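Local coordinates for dermonecrotic toxin (PDB 2EBF), which is a dermonecrotic, mitogenic toxin that induces bone resorption and is associated with severe atrophic rhinitis in pigs, represented here by its C-terminal region, at residues Ser266-Phe271 with Asn465-Phe470; Pro276-Val281 with Leu431-Lys436; Tyr478-Ile483 with Ser504-Ser509; Ala172-Phe177 with Asp321-Met326. All coordinates share one frame; numbering follows the deposited sequence.

Contact 1: Ser266-Phe271 with Asn465-Phe470; sequences SYEEMF and NSVPPF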
# COMPACT_ATOMS: atom_id res chain seq x y z
N SER A 266 -1.65 5.95 21.89
CA SER A 266 -2.28 4.97 21.02
C SER A 266 -2.58 3.68 21.78
O SER A 266 -1.90 3.34 22.75
CB SER A 266 -1.40 4.70 19.80
OG SER A 266 -0.23 3.99 20.16
N TYR A 267 -3.61 2.98 21.33
CA TYR A 267 -3.98 1.68 21.87
C TYR A 267 -2.76 0.79 22.08
O TYR A 267 -2.58 0.22 23.16
CB TYR A 267 -4.97 1.00 20.92
CG TYR A 267 -5.34 -0.41 21.30
CD1 TYR A 267 -5.27 -1.45 20.37
CD2 TYR A 267 -5.76 -0.72 22.59
CE1 TYR A 267 -5.62 -2.75 20.72
CE2 TYR A 267 -6.11 -2.01 22.95
CZ TYR A 267 -6.04 -3.02 22.02
OH TYR A 267 -6.38 -4.30 22.39
N GLU A 268 -1.93 0.68 21.04
CA GLU A 268 -0.78 -0.22 21.06
C GLU A 268 0.32 0.24 22.00
O GLU A 268 0.99 -0.58 22.64
CB GLU A 268 -0.22 -0.39 19.64
CG GLU A 268 -1.15 -1.13 18.69
CD GLU A 268 -2.00 -0.19 17.84
OE1 GLU A 268 -2.03 1.03 18.11
OE2 GLU A 268 -2.63 -0.69 16.88
N GLU A 269 0.50 1.56 22.09
CA GLU A 269 1.45 2.12 23.04
C GLU A 269 1.07 1.73 24.47
O GLU A 269 1.92 1.27 25.25
CB GLU A 269 1.50 3.64 22.92
CG GLU A 269 2.32 4.30 24.02
CD GLU A 269 2.29 5.80 23.97
OE1 GLU A 269 2.76 6.43 24.94
OE2 GLU A 269 1.81 6.36 22.98
N MET A 270 -0.20 1.90 24.80
CA MET A 270 -0.70 1.54 26.12
C MET A 270 -0.59 0.05 26.39
O MET A 270 -0.16 -0.36 27.47
CB MET A 270 -2.13 2.01 26.30
CG MET A 270 -2.27 3.51 26.28
SD MET A 270 -3.90 3.98 26.85
CE MET A 270 -3.74 5.76 26.87
N PHE A 271 -0.97 -0.77 25.41
CA PHE A 271 -0.95 -2.22 25.56
C PHE A 271 0.43 -2.78 25.90
O PHE A 271 0.55 -3.70 26.71
CB PHE A 271 -1.49 -2.90 24.30
CG PHE A 271 -1.52 -4.40 24.39
CD1 PHE A 271 -2.67 -5.05 24.83
CD2 PHE A 271 -0.41 -5.16 24.04
CE1 PHE A 271 -2.72 -6.44 24.92
CE2 PHE A 271 -0.44 -6.56 24.13
CZ PHE A 271 -1.61 -7.20 24.56
N ASN A 465 -1.05 -1.54 14.66
CA ASN A 465 -1.53 -2.89 14.30
C ASN A 465 -0.68 -4.01 14.93
O ASN A 465 -0.67 -5.15 14.44
CB ASN A 465 -1.62 -3.05 12.77
CG ASN A 465 -2.76 -3.97 12.33
OD1 ASN A 465 -2.88 -4.31 11.14
ND2 ASN A 465 -3.61 -4.37 13.27
N SER A 466 0.00 -3.68 16.03
CA SER A 466 0.97 -4.60 16.66
C SER A 466 0.43 -5.46 17.81
O SER A 466 1.16 -6.31 18.34
CB SER A 466 2.20 -3.82 17.13
OG SER A 466 1.85 -2.90 18.15
N VAL A 467 -0.82 -5.24 18.19
CA VAL A 467 -1.43 -5.97 19.32
C VAL A 467 -2.09 -7.26 18.83
O VAL A 467 -2.82 -7.25 17.84
CB VAL A 467 -2.44 -5.06 20.08
CG1 VAL A 467 -3.23 -5.85 21.14
CG2 VAL A 467 -1.72 -3.90 20.72
N PRO A 468 -1.82 -8.39 19.51
CA PRO A 468 -2.48 -9.66 19.17
C PRO A 468 -4.01 -9.59 19.35
O PRO A 468 -4.51 -8.66 19.98
CB PRO A 468 -1.83 -10.66 20.14
CG PRO A 468 -1.29 -9.83 21.25
CD PRO A 468 -0.87 -8.55 20.62
N PRO A 469 -4.76 -10.57 18.80
CA PRO A 469 -4.29 -11.78 18.14
C PRO A 469 -3.84 -11.57 16.70
O PRO A 469 -4.47 -10.81 15.95
CB PRO A 469 -5.50 -12.71 18.20
CG PRO A 469 -6.67 -11.79 18.21
CD PRO A 469 -6.24 -10.49 18.82
N PHE A 470 -2.76 -12.25 16.33
CA PHE A 470 -2.32 -12.33 14.95
C PHE A 470 -2.91 -13.59 14.31
O PHE A 470 -2.18 -14.44 13.78
CB PHE A 470 -0.78 -12.34 14.88
CG PHE A 470 -0.16 -10.98 15.08
CD1 PHE A 470 0.15 -10.18 13.98
CD2 PHE A 470 0.12 -10.51 16.36
CE1 PHE A 470 0.74 -8.91 14.16
CE2 PHE A 470 0.70 -9.25 16.55
CZ PHE A 470 1.00 -8.45 15.45
O HOH W 1 -3.02 -3.48 17.12
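Val467, in the C2-region loop joining strand 456-461 to helix 473-490, inserts both of its methyl groups among the side chains at the N-terminal turn of helix 267-273. CG1 sits almost squarely over one face of the Phe271 ring, a CH-pi contact of 3.7 Å from Val467 CG1 to the ring centroid, only 8° off the normal. Val467 chi1 (173°) sets CG1 opposite the backbone N, with CG2 beside that N, 3.5 Å from Glu268 CG. Tyr267 reaches in at about a right angle, its OH 3.7 Å from Val467 CG1. Pro468 adds a looser touch, its CD 4.1 Å from Phe271 CE2. A branched valine suits this spot because its two methyls can serve different neighbours.

The polar part rests on Glu268. Its chain bends at chi2 (96°) to bring OE2 to the backbone of the loop, where Asn465 N donates a hydrogen bond of 2.9 Å to Glu268 OE2 from above the carboxylate plane. A water bridges the same oxygen to the next part of the loop, donating to Glu268 OE2 and accepting from Val467 N. Beside Glu268 CG, the Ser466 hydroxyl is hydrogen-bonded to Ser463 O.

One buried carboxylate oxygen thus serves two loop N-H groups, one directly and one through water; these donors would favour its charged form.

Contact 2: Pro276-Val281 with Leu431-Lys436; sequences PYSNQV and LFNLDK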
# COMPACT_ATOMS: atom_id res chain seq x y z
N PRO A 276 0.38 -6.24 34.27
CA PRO A 276 0.89 -6.64 35.59
C PRO A 276 2.42 -6.62 35.70
O PRO A 276 2.95 -6.41 36.79
CB PRO A 276 0.35 -8.07 35.77
CG PRO A 276 -0.11 -8.50 34.41
CD PRO A 276 -0.55 -7.25 33.73
N TYR A 277 3.11 -6.83 34.57
CA TYR A 277 4.58 -6.84 34.55
C TYR A 277 5.19 -5.48 34.87
O TYR A 277 6.26 -5.41 35.48
CB TYR A 277 5.11 -7.29 33.18
CG TYR A 277 4.73 -8.69 32.77
CD1 TYR A 277 4.17 -8.94 31.52
CD2 TYR A 277 4.94 -9.78 33.62
CE1 TYR A 277 3.83 -10.22 31.12
CE2 TYR A 277 4.60 -11.07 33.24
CZ TYR A 277 4.04 -11.29 31.99
OH TYR A 277 3.70 -12.56 31.59
N SER A 278 4.52 -4.41 34.46
CA SER A 278 5.01 -3.05 34.65
C SER A 278 4.20 -2.29 35.70
O SER A 278 4.60 -1.21 36.14
CB SER A 278 4.99 -2.28 33.33
OG SER A 278 3.67 -2.20 32.82
N ASN A 279 3.07 -2.87 36.09
CA ASN A 279 2.12 -2.18 36.96
C ASN A 279 1.59 -3.04 38.10
O ASN A 279 0.60 -3.75 37.96
CB ASN A 279 0.97 -1.60 36.13
CG ASN A 279 1.45 -0.63 35.07
OD1 ASN A 279 1.76 0.53 35.35
ND2 ASN A 279 1.52 -1.11 33.84
N GLN A 280 2.28 -2.97 39.24
CA GLN A 280 1.85 -3.69 40.43
C GLN A 280 1.86 -2.78 41.64
O GLN A 280 2.57 -1.77 41.66
CB GLN A 280 2.72 -4.94 40.66
CG GLN A 280 4.21 -4.67 40.91
CD GLN A 280 5.04 -4.67 39.64
OE1 GLN A 280 4.73 -5.39 38.68
NE2 GLN A 280 6.11 -3.88 39.63
N VAL A 281 1.04 -3.11 42.64
CA VAL A 281 1.06 -2.40 43.91
C VAL A 281 2.50 -2.38 44.46
O VAL A 281 3.13 -3.43 44.60
CB VAL A 281 0.07 -3.01 44.95
CG1 VAL A 281 0.14 -2.26 46.28
CG2 VAL A 281 -1.37 -2.98 44.41
N LEU A 431 10.19 -2.09 28.48
CA LEU A 431 11.22 -3.08 28.84
C LEU A 431 10.74 -4.05 29.92
O LEU A 431 10.97 -5.26 29.80
CB LEU A 431 12.53 -2.42 29.26
CG LEU A 431 13.31 -1.65 28.18
CD1 LEU A 431 14.47 -0.88 28.80
CD2 LEU A 431 13.82 -2.55 27.05
N PHE A 432 10.08 -3.53 30.96
CA PHE A 432 9.50 -4.37 32.00
C PHE A 432 8.55 -5.40 31.42
O PHE A 432 8.56 -6.56 31.84
CB PHE A 432 8.77 -3.54 33.06
CG PHE A 432 9.63 -3.14 34.21
CD1 PHE A 432 9.73 -1.81 34.58
CD2 PHE A 432 10.37 -4.10 34.91
CE1 PHE A 432 10.53 -1.43 35.65
CE2 PHE A 432 11.18 -3.73 35.98
CZ PHE A 432 11.26 -2.39 36.36
N ASN A 433 7.73 -4.96 30.47
CA ASN A 433 6.81 -5.84 29.79
C ASN A 433 7.52 -6.92 28.99
O ASN A 433 7.19 -8.10 29.11
CB ASN A 433 5.87 -5.04 28.90
CG ASN A 433 4.70 -4.51 29.66
OD1 ASN A 433 4.79 -3.48 30.33
ND2 ASN A 433 3.59 -5.21 29.57
N LEU A 434 8.49 -6.50 28.18
CA LEU A 434 9.33 -7.42 27.40
C LEU A 434 10.06 -8.44 28.27
O LEU A 434 10.14 -9.62 27.91
CB LEU A 434 10.35 -6.64 26.57
CG LEU A 434 9.88 -5.96 25.28
CD1 LEU A 434 11.04 -5.24 24.61
CD2 LEU A 434 9.24 -6.97 24.33
N ASP A 435 10.60 -7.99 29.40
CA ASP A 435 11.36 -8.84 30.30
C ASP A 435 10.49 -9.55 31.34
O ASP A 435 11.00 -10.11 32.31
CB ASP A 435 12.48 -8.04 30.98
CG ASP A 435 13.64 -7.73 30.03
OD1 ASP A 435 14.31 -6.69 30.22
OD2 ASP A 435 13.88 -8.54 29.11
N LYS A 436 9.17 -9.54 31.11
CA LYS A 436 8.19 -10.12 32.04
C LYS A 436 8.39 -9.66 33.49
O LYS A 436 8.28 -10.47 34.42
CB LYS A 436 8.18 -11.65 31.94
CG LYS A 436 7.32 -12.22 30.83
CD LYS A 436 8.13 -12.58 29.60
CE LYS A 436 7.23 -13.23 28.54
NZ LYS A 436 8.02 -13.87 27.44
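The Tyr277 ring lays one face against the end of helix 425-434. Lys436 CA lies over that face, 3.8 Å from the ring centroid and 18° off its normal, a CH-pi contact displaced toward the ring's rim. The lysine chain then runs alongside the tyrosine in the same direction, with Lys436 CG 3.6 Å from Tyr277 CZ. Bent at chi2 (98°), Lys436 offers its aliphatic part to the phenol while its charged end leads away. The carbonyl oxygens of Phe432 and Asn433 approach the ring obliquely, the latter oxygen 4.0 Å from Tyr277 CD1. Phe432 contributes little of its own ring here: its CB meets Ser278 CB at 4.0 Å, and the aromatic end turns off, packs on Pro284 and makes a cation-pi contact with Arg444.

Next to the tyrosine, Ser278 lies beside the Asn433 side chain. The serine hydroxyl is engaged chiefly within its own loop, with Ser273 O and Ser275 N. Serine is small enough to let the loop approach the helix, and its hydroxyl can bond to the backbone of its own loop.

Lys436 has positive phi (49°) and is the C-prime residue of a Schellman motif, in which Gly437 N bonds to Phe432 O and Lys436 N bonds to Asn433 O over 3.2 Å. The arrangement is an aromatic residue from the loop between helices 267-273 and 288-300 covering the Schellman-capped C-terminus of helix 425-434, at the surface of the toxin's C2 region.

Contact 3: Tyr478-Ile483 with Ser504-Ser509; sequences YYKGNI and SSLLNS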
# COMPACT_ATOMS: atom_id res chain seq x y z
N TYR A 478 0.95 -7.03 7.13
CA TYR A 478 0.96 -5.59 7.33
C TYR A 478 2.01 -5.21 8.36
O TYR A 478 2.83 -4.33 8.12
CB TYR A 478 -0.43 -5.06 7.79
CG TYR A 478 -0.40 -3.59 8.16
CD1 TYR A 478 -0.14 -3.18 9.48
CD2 TYR A 478 -0.59 -2.60 7.20
CE1 TYR A 478 -0.08 -1.82 9.81
CE2 TYR A 478 -0.55 -1.25 7.52
CZ TYR A 478 -0.29 -0.87 8.82
OH TYR A 478 -0.25 0.48 9.14
N TYR A 479 1.98 -5.88 9.50
CA TYR A 479 2.89 -5.60 10.60
C TYR A 479 4.35 -5.89 10.22
O TYR A 479 5.24 -5.07 10.43
CB TYR A 479 2.46 -6.39 11.84
CG TYR A 479 3.39 -6.27 13.01
CD1 TYR A 479 3.49 -5.08 13.73
CD2 TYR A 479 4.18 -7.35 13.40
CE1 TYR A 479 4.36 -4.98 14.81
CE2 TYR A 479 5.05 -7.25 14.48
CZ TYR A 479 5.13 -6.06 15.18
OH TYR A 479 5.99 -5.96 16.25
N LYS A 480 4.58 -7.06 9.62
CA LYS A 480 5.92 -7.45 9.19
C LYS A 480 6.48 -6.49 8.14
O LYS A 480 7.66 -6.13 8.17
CB LYS A 480 5.91 -8.87 8.64
CG LYS A 480 7.27 -9.35 8.15
CD LYS A 480 7.15 -10.75 7.60
CE LYS A 480 8.50 -11.34 7.29
NZ LYS A 480 8.36 -12.66 6.59
N GLY A 481 5.62 -6.09 7.21
CA GLY A 481 6.02 -5.22 6.11
C GLY A 481 6.57 -3.89 6.59
O GLY A 481 7.56 -3.40 6.07
N ASN A 482 5.92 -3.31 7.60
CA ASN A 482 6.38 -2.02 8.14
C ASN A 482 7.73 -2.12 8.85
O ASN A 482 8.54 -1.17 8.83
CB ASN A 482 5.33 -1.44 9.08
CG ASN A 482 4.06 -0.99 8.35
OD1 ASN A 482 2.98 -0.91 8.96
ND2 ASN A 482 4.18 -0.69 7.06
N ILE A 483 7.99 -3.26 9.48
CA ILE A 483 9.27 -3.49 10.16
C ILE A 483 10.39 -3.68 9.13
O ILE A 483 11.45 -3.09 9.24
CB ILE A 483 9.16 -4.69 11.12
CG1 ILE A 483 8.19 -4.33 12.25
CG2 ILE A 483 10.55 -5.07 11.68
CD1 ILE A 483 7.97 -5.41 13.27
N SER A 504 10.66 -14.92 15.27
CA SER A 504 10.92 -15.81 14.12
C SER A 504 10.02 -15.54 12.90
O SER A 504 10.46 -15.66 11.76
CB SER A 504 10.85 -17.27 14.54
OG SER A 504 12.04 -17.62 15.24
N SER A 505 8.79 -15.12 13.16
CA SER A 505 7.85 -14.71 12.10
C SER A 505 8.32 -13.50 11.26
O SER A 505 7.79 -13.24 10.17
CB SER A 505 6.48 -14.41 12.71
OG SER A 505 6.54 -13.27 13.55
N LEU A 506 9.30 -12.76 11.76
CA LEU A 506 9.82 -11.60 11.03
C LEU A 506 11.10 -11.96 10.29
O LEU A 506 11.40 -11.38 9.24
CB LEU A 506 10.06 -10.42 11.98
CG LEU A 506 8.88 -9.97 12.85
CD1 LEU A 506 9.32 -8.87 13.82
CD2 LEU A 506 7.68 -9.50 12.00
N LEU A 507 11.84 -12.91 10.84
CA LEU A 507 13.19 -13.26 10.39
C LEU A 507 13.23 -13.81 8.97
O LEU A 507 13.92 -13.26 8.11
CB LEU A 507 13.81 -14.28 11.34
CG LEU A 507 14.09 -13.81 12.78
CD1 LEU A 507 14.55 -14.97 13.65
CD2 LEU A 507 15.15 -12.74 12.75
N ASN A 508 12.53 -14.93 8.77
CA ASN A 508 12.47 -15.64 7.49
C ASN A 508 11.13 -15.45 6.78
O ASN A 508 10.32 -14.62 7.21
CB ASN A 508 12.77 -17.13 7.70
CG ASN A 508 14.25 -17.39 7.97
OD1 ASN A 508 15.13 -16.92 7.23
ND2 ASN A 508 14.54 -18.15 9.03
N SER A 509 10.90 -16.21 5.71
CA SER A 509 9.72 -15.99 4.87
C SER A 509 8.43 -16.36 5.56
O SER A 509 8.42 -17.18 6.48
CB SER A 509 9.84 -16.71 3.52
OG SER A 509 10.99 -16.27 2.81
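Lys480 is extended from CB to NZ, with CG opposite the backbone N (chi1 179°), and this straight chain carries its ammonium from helix 473-490 to the far end of helix 504-507. Leu506 slides past it in the opposite direction: its CD2 rests 3.8 Å from Lys480 CB, and a long methylene chain suits a buried lysine here. The Leu506 and Ile483 side chains cross at about a right angle, Leu506 CD1 lying 3.8 Å from Ile483 CD1, while Tyr479 CE2 makes a looser touch at 4.3 Å to Leu506 CD2.

Helix 473-490 is the connection of a beta-alpha-beta crossover between strands 456-461 and 498-502, which are parallel but separated by strand 399-402 in a mixed sheet; helix 504-507 follows directly after the second strand, so the contact packs the crossover helix against this short helix.

At its tip, Lys480 NZ donates to Asn508 O at 2.8 Å, with the donor tilted 19° from the carbonyl plane, and also bonds to Thr510 OG1; bonds to Met517 O and Pro518 O are weak. One atom back from the ammonium, Lys480 CE lies 3.5 Å from Leu506 O.

Contact 4: Ala172-Phe177 with Asp321-Met326; sequences ADLIRF and DRLSLM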
# COMPACT_ATOMS: atom_id res chain seq x y z
N ALA A 172 -7.79 -7.08 -5.27
CA ALA A 172 -8.45 -8.17 -4.56
C ALA A 172 -7.83 -8.37 -3.17
O ALA A 172 -8.53 -8.48 -2.16
CB ALA A 172 -8.38 -9.47 -5.38
N ASP A 173 -6.50 -8.43 -3.13
CA ASP A 173 -5.80 -8.67 -1.87
C ASP A 173 -5.91 -7.47 -0.92
O ASP A 173 -5.95 -7.65 0.29
CB ASP A 173 -4.34 -9.04 -2.13
CG ASP A 173 -4.18 -10.45 -2.65
OD1 ASP A 173 -4.97 -11.35 -2.26
OD2 ASP A 173 -3.26 -10.67 -3.45
N LEU A 174 -5.95 -6.25 -1.46
CA LEU A 174 -6.15 -5.07 -0.60
C LEU A 174 -7.58 -5.07 -0.01
O LEU A 174 -7.79 -4.65 1.14
CB LEU A 174 -5.81 -3.76 -1.32
CG LEU A 174 -4.31 -3.42 -1.42
CD1 LEU A 174 -4.00 -2.52 -2.61
CD2 LEU A 174 -3.78 -2.80 -0.12
N ILE A 175 -8.54 -5.58 -0.78
CA ILE A 175 -9.89 -5.81 -0.25
C ILE A 175 -9.86 -6.85 0.86
O ILE A 175 -10.48 -6.65 1.91
CB ILE A 175 -10.90 -6.22 -1.37
CG1 ILE A 175 -11.21 -5.01 -2.27
CG2 ILE A 175 -12.19 -6.83 -0.77
CD1 ILE A 175 -11.93 -5.39 -3.60
N ARG A 176 -9.15 -7.96 0.65
CA ARG A 176 -9.05 -9.00 1.69
C ARG A 176 -8.46 -8.44 2.99
O ARG A 176 -8.97 -8.73 4.08
CB ARG A 176 -8.24 -10.20 1.20
CG ARG A 176 -8.82 -10.86 -0.03
CD ARG A 176 -8.05 -12.13 -0.37
NE ARG A 176 -8.75 -12.99 -1.31
CZ ARG A 176 -8.45 -13.12 -2.60
NH1 ARG A 176 -7.44 -12.45 -3.13
NH2 ARG A 176 -9.16 -13.96 -3.35
N PHE A 177 -7.41 -7.63 2.87
CA PHE A 177 -6.83 -6.92 4.02
C PHE A 177 -7.87 -6.06 4.73
O PHE A 177 -8.00 -6.13 5.96
CB PHE A 177 -5.63 -6.07 3.58
CG PHE A 177 -5.15 -5.08 4.63
CD1 PHE A 177 -4.56 -5.52 5.80
CD2 PHE A 177 -5.30 -3.71 4.42
CE1 PHE A 177 -4.13 -4.62 6.77
CE2 PHE A 177 -4.86 -2.79 5.37
CZ PHE A 177 -4.27 -3.25 6.56
N ASP A 321 -4.04 5.42 5.95
CA ASP A 321 -2.62 5.09 6.17
C ASP A 321 -2.35 3.60 6.07
O ASP A 321 -1.37 3.19 5.47
CB ASP A 321 -2.14 5.61 7.53
CG ASP A 321 -1.95 7.12 7.54
OD1 ASP A 321 -2.13 7.75 6.48
OD2 ASP A 321 -1.61 7.68 8.61
N ARG A 322 -3.22 2.79 6.68
CA ARG A 322 -3.04 1.33 6.67
C ARG A 322 -3.13 0.78 5.25
O ARG A 322 -2.35 -0.08 4.86
CB ARG A 322 -4.06 0.63 7.56
CG ARG A 322 -4.01 1.06 9.01
CD ARG A 322 -3.50 -0.00 9.94
NE ARG A 322 -4.58 -0.81 10.49
CZ ARG A 322 -4.92 -0.90 11.78
NH1 ARG A 322 -4.29 -0.23 12.73
NH2 ARG A 322 -5.93 -1.69 12.10
N LEU A 323 -4.08 1.28 4.47
CA LEU A 323 -4.19 0.80 3.09
C LEU A 323 -2.98 1.19 2.25
O LEU A 323 -2.47 0.38 1.48
CB LEU A 323 -5.48 1.30 2.44
CG LEU A 323 -6.72 0.62 3.00
CD1 LEU A 323 -7.93 1.48 2.74
CD2 LEU A 323 -6.87 -0.80 2.38
N SER A 324 -2.51 2.42 2.41
CA SER A 324 -1.32 2.87 1.72
C SER A 324 -0.08 2.09 2.14
O SER A 324 0.77 1.80 1.31
CB SER A 324 -1.06 4.36 1.97
OG SER A 324 -2.16 5.14 1.49
N LEU A 325 0.05 1.78 3.43
CA LEU A 325 1.23 1.04 3.89
C LEU A 325 1.22 -0.40 3.41
O LEU A 325 2.25 -0.92 3.00
CB LEU A 325 1.38 1.11 5.42
CG LEU A 325 1.72 2.49 5.98
CD1 LEU A 325 1.68 2.48 7.51
CD2 LEU A 325 3.08 2.98 5.49
N MET A 326 0.04 -1.03 3.47
CA MET A 326 -0.14 -2.40 2.96
C MET A 326 0.21 -2.52 1.48
O MET A 326 0.87 -3.47 1.06
CB MET A 326 -1.58 -2.86 3.20
CG MET A 326 -1.82 -4.35 2.90
SD MET A 326 -0.74 -5.41 3.87
CE MET A 326 -1.57 -6.99 3.62
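Phe177 projects from helix 171-180 into the side of helix 312-333, and its side chain passes from Met326 at its base, past Leu323 at one edge, to Arg322 at the tip. CB lies 4.2 Å from Met326 CE, the methyl that ends the methionine. At CG the closer partner is Met326 CG, 3.8 Å away, which sits over one face of the ring and is displaced toward its rim. CD1 stays near the methionine's terminal methyl, whereas CD2 has Leu323 CD2 at 3.9 Å, in the plane of the ring and at its edge. Further out, CE2 meets the backbone at Arg322 O (3.7 Å), and CZ reaches Arg322 CB at 4.0 Å.

Met326 bends at chi2 (58°), which folds its chain over the ring. Its SD lies 4.5 Å from the Phe177 centroid and 18° off the normal, so CH-pi and Met-aromatic contacts share one face. An unbranched, flexible methionine can follow the ring in this way. Leu174, one turn earlier, places CD2 3.9 Å from Met326 CG and also touches Leu323; Phe154 of helix 151-164 packs on both leucines.

The local helix axes cross with an angle of 137° between their directions, well short of antiparallel, in this buried interface. Arg322 gives the ring only its aliphatic base and backbone, while its guanidinium forms salt bridges with Asp464 and Asp181.

No hydrogen bond joins the two segments. They are held by apolar packing with CH-pi and Met-aromatic contacts, while the charge of Arg322 is met by carboxylates outside them.

In the fold
Contacts 1, 3 and 4 form a connected group, each pair of centres 16 to 18 Å apart and in touch. Tyr478 links contact 3 to contact 4, its OH 3.2 Å from Leu325 CD1, while Ser466 CB of contact 1 lies 3.4 Å from Tyr479 CE1. Asp464 joins them further, touching Glu268, salt-bridged to Arg322 and hydrogen-bonded to Tyr478. Contact 2 is peripheral: its centre lies about 16 Å from that of contact 1 (nearest atoms about 4 Å) and 34 Å from that of contact 4. Along the chain contact 4 crosses contacts 1 and 2; contact 3 follows the others in series. The phosphonate pocket, Gly624 to Ser628, lies in the C3 region and uses none of these segments.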